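Local coordinates for protein putative (Helicobacter pylori, PDB 4O8S) that belongs to the nucleotidyltransferase superfamily, in the AbiEii toxin family, and probably transfers a nucleotidyl group, at residues A[124-129]-A[161-166]; A[170-175]-A[207-212]. One frame throughout, in Å; residues are numbered along the deposited sequence.

Contact 1 (A[124-129]-A[161-166]); sequences AKIERI and EEHFNL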
loop_
_atom_site.group_PDB
_atom_site.type_symbol
_atom_site.label_atom_id
_atom_site.label_comp_id
_atom_site.label_asym_id
_atom_site.label_seq_id
_atom_site.Cartn_x
_atom_site.Cartn_y
_atom_site.Cartn_z
ATOM N N ALA A 124 4.893 7.368 1.787
ATOM C CA ALA A 124 4.867 7.838 0.399
ATOM C C ALA A 124 3.606 8.663 0.149
ATOM O O ALA A 124 2.559 8.408 0.773
ATOM C CB ALA A 124 4.882 6.648 -0.561
ATOM N N LYS A 125 3.678 9.606 -0.788
ATOM C CA LYS A 125 2.485 10.366 -1.167
ATOM C C LYS A 125 1.498 9.500 -1.935
ATOM O O LYS A 125 1.884 8.523 -2.595
ATOM C CB LYS A 125 2.847 11.595 -2.012
ATOM C CG LYS A 125 3.711 12.616 -1.284
ATOM C CD LYS A 125 4.109 13.745 -2.228
ATOM C CE LYS A 125 4.738 14.910 -1.457
ATOM N NZ LYS A 125 5.122 16.040 -2.367
ATOM N N ILE A 126 0.227 9.887 -1.863
ATOM C CA ILE A 126 -0.852 9.118 -2.463
ATOM C C ILE A 126 -0.621 8.885 -3.950
ATOM O O ILE A 126 -0.869 7.777 -4.473
ATOM C CB ILE A 126 -2.222 9.832 -2.290
ATOM C CG1 ILE A 126 -2.674 9.783 -0.836
ATOM C CG2 ILE A 126 -3.290 9.182 -3.167
ATOM C CD1 ILE A 126 -3.153 8.415 -0.437
ATOM N N GLU A 127 -0.161 9.915 -4.653
ATOM C CA GLU A 127 -0.010 9.768 -6.097
ATOM C C GLU A 127 1.051 8.723 -6.457
ATOM O O GLU A 127 0.932 8.041 -7.465
ATOM C CB GLU A 127 0.225 11.123 -6.808
ATOM C CG GLU A 127 1.398 11.947 -6.309
ATOM C CD GLU A 127 1.863 12.995 -7.336
ATOM O OE1 GLU A 127 3.015 13.487 -7.211
ATOM O OE2 GLU A 127 1.078 13.324 -8.264
ATOM N N ARG A 128 2.066 8.568 -5.614
ATOM C CA ARG A 128 3.076 7.535 -5.848
ATOM C C ARG A 128 2.462 6.152 -5.584
ATOM O O ARG A 128 2.705 5.191 -6.322
ATOM C CB ARG A 128 4.285 7.779 -4.939
ATOM C CG ARG A 128 5.539 6.927 -5.220
ATOM C CD ARG A 128 6.681 7.410 -4.310
ATOM N NE ARG A 128 7.907 6.601 -4.345
ATOM C CZ ARG A 128 9.055 6.989 -4.908
ATOM N NH1 ARG A 128 9.146 8.170 -5.512
ATOM N NH2 ARG A 128 10.116 6.190 -4.872
ATOM N N ILE A 129 1.644 6.050 -4.541
ATOM C CA ILE A 129 0.969 4.789 -4.279
ATOM C C ILE A 129 0.057 4.389 -5.447
ATOM O O ILE A 129 0.047 3.225 -5.859
ATOM C CB ILE A 129 0.205 4.822 -2.949
ATOM C CG1 ILE A 129 1.203 5.114 -1.813
ATOM C CG2 ILE A 129 -0.517 3.488 -2.732
ATOM C CD1 ILE A 129 0.566 5.548 -0.487
ATOM N N GLU A 161 -9.798 11.099 -4.814
ATOM C CA GLU A 161 -9.854 11.384 -6.243
ATOM C C GLU A 161 -9.050 12.627 -6.640
ATOM O O GLU A 161 -8.618 12.748 -7.792
ATOM C CB GLU A 161 -11.310 11.525 -6.716
ATOM C CG GLU A 161 -11.924 12.909 -6.498
ATOM C CD GLU A 161 -13.148 13.143 -7.398
ATOM O OE1 GLU A 161 -14.205 12.524 -7.135
ATOM O OE2 GLU A 161 -13.042 13.921 -8.383
ATOM N N GLU A 162 -8.850 13.545 -5.701
ATOM C CA GLU A 162 -8.144 14.785 -6.020
ATOM C C GLU A 162 -6.652 14.545 -6.301
ATOM O O GLU A 162 -5.955 15.426 -6.809
ATOM C CB GLU A 162 -8.352 15.836 -4.914
ATOM C CG GLU A 162 -7.694 15.511 -3.552
ATOM C CD GLU A 162 -8.455 14.465 -2.712
ATOM O OE1 GLU A 162 -9.395 13.809 -3.237
ATOM O OE2 GLU A 162 -8.103 14.297 -1.511
ATOM N N HIS A 163 -6.169 13.340 -5.999
ATOM C CA HIS A 163 -4.755 13.036 -6.198
ATOM C C HIS A 163 -4.481 12.400 -7.546
ATOM O O HIS A 163 -3.330 12.132 -7.891
ATOM C CB HIS A 163 -4.246 12.134 -5.084
ATOM C CG HIS A 163 -4.232 12.791 -3.737
ATOM N ND1 HIS A 163 -3.140 13.487 -3.259
ATOM C CD2 HIS A 163 -5.178 12.859 -2.767
ATOM C CE1 HIS A 163 -3.411 13.942 -2.045
ATOM N NE2 HIS A 163 -4.644 13.581 -1.726
ATOM N N PHE A 164 -5.529 12.139 -8.318
ATOM C CA PHE A 164 -5.310 11.628 -9.660
ATOM C C PHE A 164 -5.032 12.798 -10.599
ATOM O O PHE A 164 -5.710 13.822 -10.528
ATOM C CB PHE A 164 -6.539 10.869 -10.153
ATOM C CG PHE A 164 -6.728 9.538 -9.496
ATOM C CD1 PHE A 164 -7.239 9.451 -8.204
ATOM C CD2 PHE A 164 -6.400 8.373 -10.172
ATOM C CE1 PHE A 164 -7.409 8.221 -7.576
ATOM C CE2 PHE A 164 -6.566 7.117 -9.554
ATOM C CZ PHE A 164 -7.075 7.048 -8.250
ATOM N N ASN A 165 -4.048 12.653 -11.483
ATOM C CA ASN A 165 -3.932 13.585 -12.604
ATOM C C ASN A 165 -4.421 12.910 -13.890
ATOM O O ASN A 165 -4.877 11.755 -13.845
ATOM C CB ASN A 165 -2.495 14.106 -12.740
ATOM C CG ASN A 165 -1.474 12.988 -12.910
ATOM O OD1 ASN A 165 -1.746 11.950 -13.533
ATOM N ND2 ASN A 165 -0.279 13.200 -12.359
ATOM N N LEU A 166 -4.321 13.605 -15.025
ATOM C CA LEU A 166 -4.791 13.053 -16.302
ATOM C C LEU A 166 -4.179 11.707 -16.627
ATOM O O LEU A 166 -4.868 10.801 -17.097
ATOM C CB LEU A 166 -4.523 14.018 -17.462
ATOM C CG LEU A 166 -5.632 15.035 -17.747
ATOM C CD1 LEU A 166 -5.191 16.072 -18.782
ATOM C CD2 LEU A 166 -6.890 14.316 -18.204
#
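Ile126 lies across the imidazole of His163, its side chain meeting that of the histidine at about a right angle. Followed outward from CB, the isoleucine first touches with CB itself, which stands 3.8 Å above the ring plane and offset toward the rim, 3.9 Å from both CG and ND1 of His163. The line from this carbon to the ring centroid is 4.0 Å long and tilts 19° from the ring normal, a CH-pi contact over the face. CB is also the branch point. CG2, anti to the backbone N of Ile126, comes down beside the root of the histidine, 3.6 Å from His163 CB. The other branch, CG1, stays beside the backbone N (chi1 -71°) and carries CD1 away from the imidazole, leaving CB and CG2 to make the contact.

One residue on, Glu127 brings its CB to 3.9 Å from the backbone O of His163. Its carboxylate reaches only the neighbourhood of Asn165, with OE2 4.3 Å from ND2, too far for a bond; the amide's OD1 instead caps the N terminus of helix 166-176 through Leu168 N. The contact is therefore held by van der Waals and CH-pi packing at a partly buried site. It joins the first turn of helix 126-139, which follows strand 121-124, to the link between helices 147-159 and 166-176. Ile126 also packs on Leu33 of helix 29-36 and on Tyr37, while beyond His163 the side chain of Phe164 rests on Ile216 of helix 202-231.

Contact 2 (A[170-175]-A[207-212]); sequences SRLKDF and LELGVM
With chi1 of 174°, Leu209 extends away from its own backbone N and presents its two methyls to helix 166-176, each to a different residue. Leu172 and Phe175, one helical turn apart, likewise have CG anti to the backbone N and receive them. The leucines meet at an oblique angle: CD1 of Leu209 lies 3.9 Å from CD1 of Leu172 and 4.0 Å from its CD2, touching both methyls of the fork. The second methyl of Leu209, CD2, reaches the edge of the Phe175 ring near its plane, 3.9 Å from CE2.

Beside this apolar patch a water links the two backbones. It donates to Gly210 O at 2.7 Å and, weakly, to Lys173 O at 3.3 Å. Leu209 also leans on Leu150 and Ala157 of helix 147-159, and Phe175 on Leu182 and Tyr186 of helix 179-192, extending the packing to two more helices of the bundle. Direct contact between the segments is thus dispersive, without a polar group to fix a partner; the water adds a polar bridge between carbonyls that could not hydrogen-bond to each other directly.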
loop_
_atom_site.group_PDB
_atom_site.type_symbol
_atom_site.label_atom_id
_atom_site.label_comp_id
_atom_site.label_asym_id
_atom_site.label_seq_id
_atom_site.Cartn_x
_atom_site.Cartn_y
_atom_site.Cartn_z
ATOM N N SER A 170 -6.309 8.412 -16.700
ATOM C CA SER A 170 -6.417 7.752 -17.994
ATOM C C SER A 170 -6.083 6.273 -17.869
ATOM O O SER A 170 -6.781 5.418 -18.427
ATOM C CB SER A 170 -5.513 8.421 -19.032
ATOM O OG SER A 170 -5.594 7.727 -20.267
ATOM N N ARG A 171 -5.027 5.972 -17.119
ATOM C CA ARG A 171 -4.626 4.586 -16.902
ATOM C C ARG A 171 -5.662 3.830 -16.069
ATOM O O ARG A 171 -5.938 2.654 -16.324
ATOM C CB ARG A 171 -3.248 4.529 -16.226
ATOM C CG ARG A 171 -2.120 5.179 -17.051
ATOM C CD ARG A 171 -0.911 5.542 -16.177
ATOM N NE ARG A 171 -0.247 4.358 -15.622
ATOM C CZ ARG A 171 0.613 4.388 -14.603
ATOM N NH1 ARG A 171 0.920 5.542 -14.015
ATOM N NH2 ARG A 171 1.167 3.262 -14.163
ATOM N N LEU A 172 -6.239 4.503 -15.077
ATOM C CA LEU A 172 -7.232 3.870 -14.212
ATOM C C LEU A 172 -8.468 3.515 -15.029
ATOM O O LEU A 172 -9.024 2.426 -14.872
ATOM C CB LEU A 172 -7.624 4.799 -13.069
ATOM C CG LEU A 172 -8.655 4.243 -12.084
ATOM C CD1 LEU A 172 -8.038 3.162 -11.203
ATOM C CD2 LEU A 172 -9.239 5.369 -11.242
ATOM N N LYS A 173 -8.870 4.440 -15.904
ATOM C CA LYS A 173 -9.976 4.241 -16.839
ATOM C C LYS A 173 -9.706 3.053 -17.751
ATOM O O LYS A 173 -10.568 2.189 -17.932
ATOM C CB LYS A 173 -10.196 5.514 -17.668
ATOM C CG LYS A 173 -11.419 5.493 -18.580
ATOM C CD LYS A 173 -11.609 6.837 -19.288
ATOM C CE LYS A 173 -12.727 6.765 -20.329
ATOM N NZ LYS A 173 -13.015 8.085 -20.977
ATOM N N ASP A 174 -8.496 3.003 -18.308
ATOM C CA ASP A 174 -8.079 1.910 -19.177
ATOM C C ASP A 174 -8.172 0.573 -18.434
ATOM O O ASP A 174 -8.683 -0.417 -18.961
ATOM C CB ASP A 174 -6.644 2.162 -19.644
ATOM C CG ASP A 174 -6.337 1.534 -20.997
ATOM O OD1 ASP A 174 -6.847 0.427 -21.298
ATOM O OD2 ASP A 174 -5.564 2.156 -21.760
ATOM N N PHE A 175 -7.687 0.565 -17.196
ATOM C CA PHE A 175 -7.677 -0.640 -16.366
ATOM C C PHE A 175 -9.085 -1.133 -16.041
ATOM O O PHE A 175 -9.313 -2.335 -15.932
ATOM C CB PHE A 175 -6.920 -0.351 -15.059
ATOM C CG PHE A 175 -7.149 -1.373 -13.967
ATOM C CD1 PHE A 175 -6.633 -2.662 -14.074
ATOM C CD2 PHE A 175 -7.853 -1.028 -12.809
ATOM C CE1 PHE A 175 -6.825 -3.610 -13.052
ATOM C CE2 PHE A 175 -8.053 -1.964 -11.772
ATOM C CZ PHE A 175 -7.539 -3.262 -11.901
ATOM N N LEU A 207 -17.829 -2.502 -10.952
ATOM C CA LEU A 207 -18.721 -1.570 -11.637
ATOM C C LEU A 207 -18.462 -0.155 -11.181
ATOM O O LEU A 207 -18.302 0.746 -12.001
ATOM C CB LEU A 207 -20.192 -1.912 -11.353
ATOM C CG LEU A 207 -20.735 -3.108 -12.135
ATOM C CD1 LEU A 207 -22.135 -3.501 -11.653
ATOM C CD2 LEU A 207 -20.746 -2.773 -13.623
ATOM N N GLU A 208 -18.425 0.032 -9.868
ATOM C CA GLU A 208 -18.255 1.360 -9.309
ATOM C C GLU A 208 -16.923 2.005 -9.714
ATOM O O GLU A 208 -16.883 3.212 -10.015
ATOM C CB GLU A 208 -18.419 1.337 -7.785
ATOM C CG GLU A 208 -18.400 2.741 -7.200
ATOM C CD GLU A 208 -18.722 2.782 -5.721
ATOM O OE1 GLU A 208 -18.517 1.754 -5.036
ATOM O OE2 GLU A 208 -19.174 3.856 -5.249
ATOM N N LEU A 209 -15.844 1.216 -9.736
ATOM C CA LEU A 209 -14.537 1.754 -10.138
ATOM C C LEU A 209 -14.508 2.199 -11.597
ATOM O O LEU A 209 -13.991 3.280 -11.903
ATOM C CB LEU A 209 -13.388 0.762 -9.879
ATOM C CG LEU A 209 -12.042 1.274 -10.432
ATOM C CD1 LEU A 209 -11.653 2.597 -9.763
ATOM C CD2 LEU A 209 -10.916 0.234 -10.317
ATOM N N GLY A 210 -15.034 1.371 -12.497
ATOM C CA GLY A 210 -15.062 1.722 -13.911
ATOM C C GLY A 210 -15.741 3.061 -14.152
ATOM O O GLY A 210 -15.249 3.915 -14.916
ATOM N N VAL A 211 -16.863 3.264 -13.469
ATOM C CA VAL A 211 -17.616 4.505 -13.623
ATOM C C VAL A 211 -16.911 5.700 -12.984
ATOM O O VAL A 211 -16.840 6.770 -13.595
ATOM C CB VAL A 211 -19.055 4.353 -13.084
ATOM C CG1 VAL A 211 -19.794 5.680 -13.123
ATOM C CG2 VAL A 211 -19.798 3.301 -13.898
HETATM N N MSE A 212 -16.392 5.537 -11.764
HETATM C CA MSE A 212 -15.649 6.623 -11.106
HETATM C C MSE A 212 -14.456 7.065 -11.933
HETATM O O MSE A 212 -14.149 8.258 -12.007
HETATM C CB MSE A 212 -15.155 6.208 -9.717
HETATM C CG MSE A 212 -16.268 6.015 -8.691
HETATM SE SE MSE A 212 -15.565 5.698 -6.860
HETATM C CE MSE A 212 -14.730 4.006 -7.218
HETATM O O HOH W 1 -13.588 2.829 -16.741
#

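How the contacts relate
From the N terminus the chain first builds the mixed sheet and its helices, then the antiparallel pair 115-118 and 121-124, and from there enters helix 126-139. Contact 1 closes the first loop, bringing the chain back after helix 147-159 to the start of helix 126-139. Contact 2 opens only afterwards, on helix 166-176, and closes on helix 202-231 after helix 179-192 has intervened. The two loops run in series, neither nested nor crossed, with 31 residues inside each, mostly helical and none in a strand. Their centres are 15 Å apart, yet they touch where Phe164 CE2 packs 3.6 Å from Leu172 CD2. Together they connect the beginning of the helical region with its long final helix.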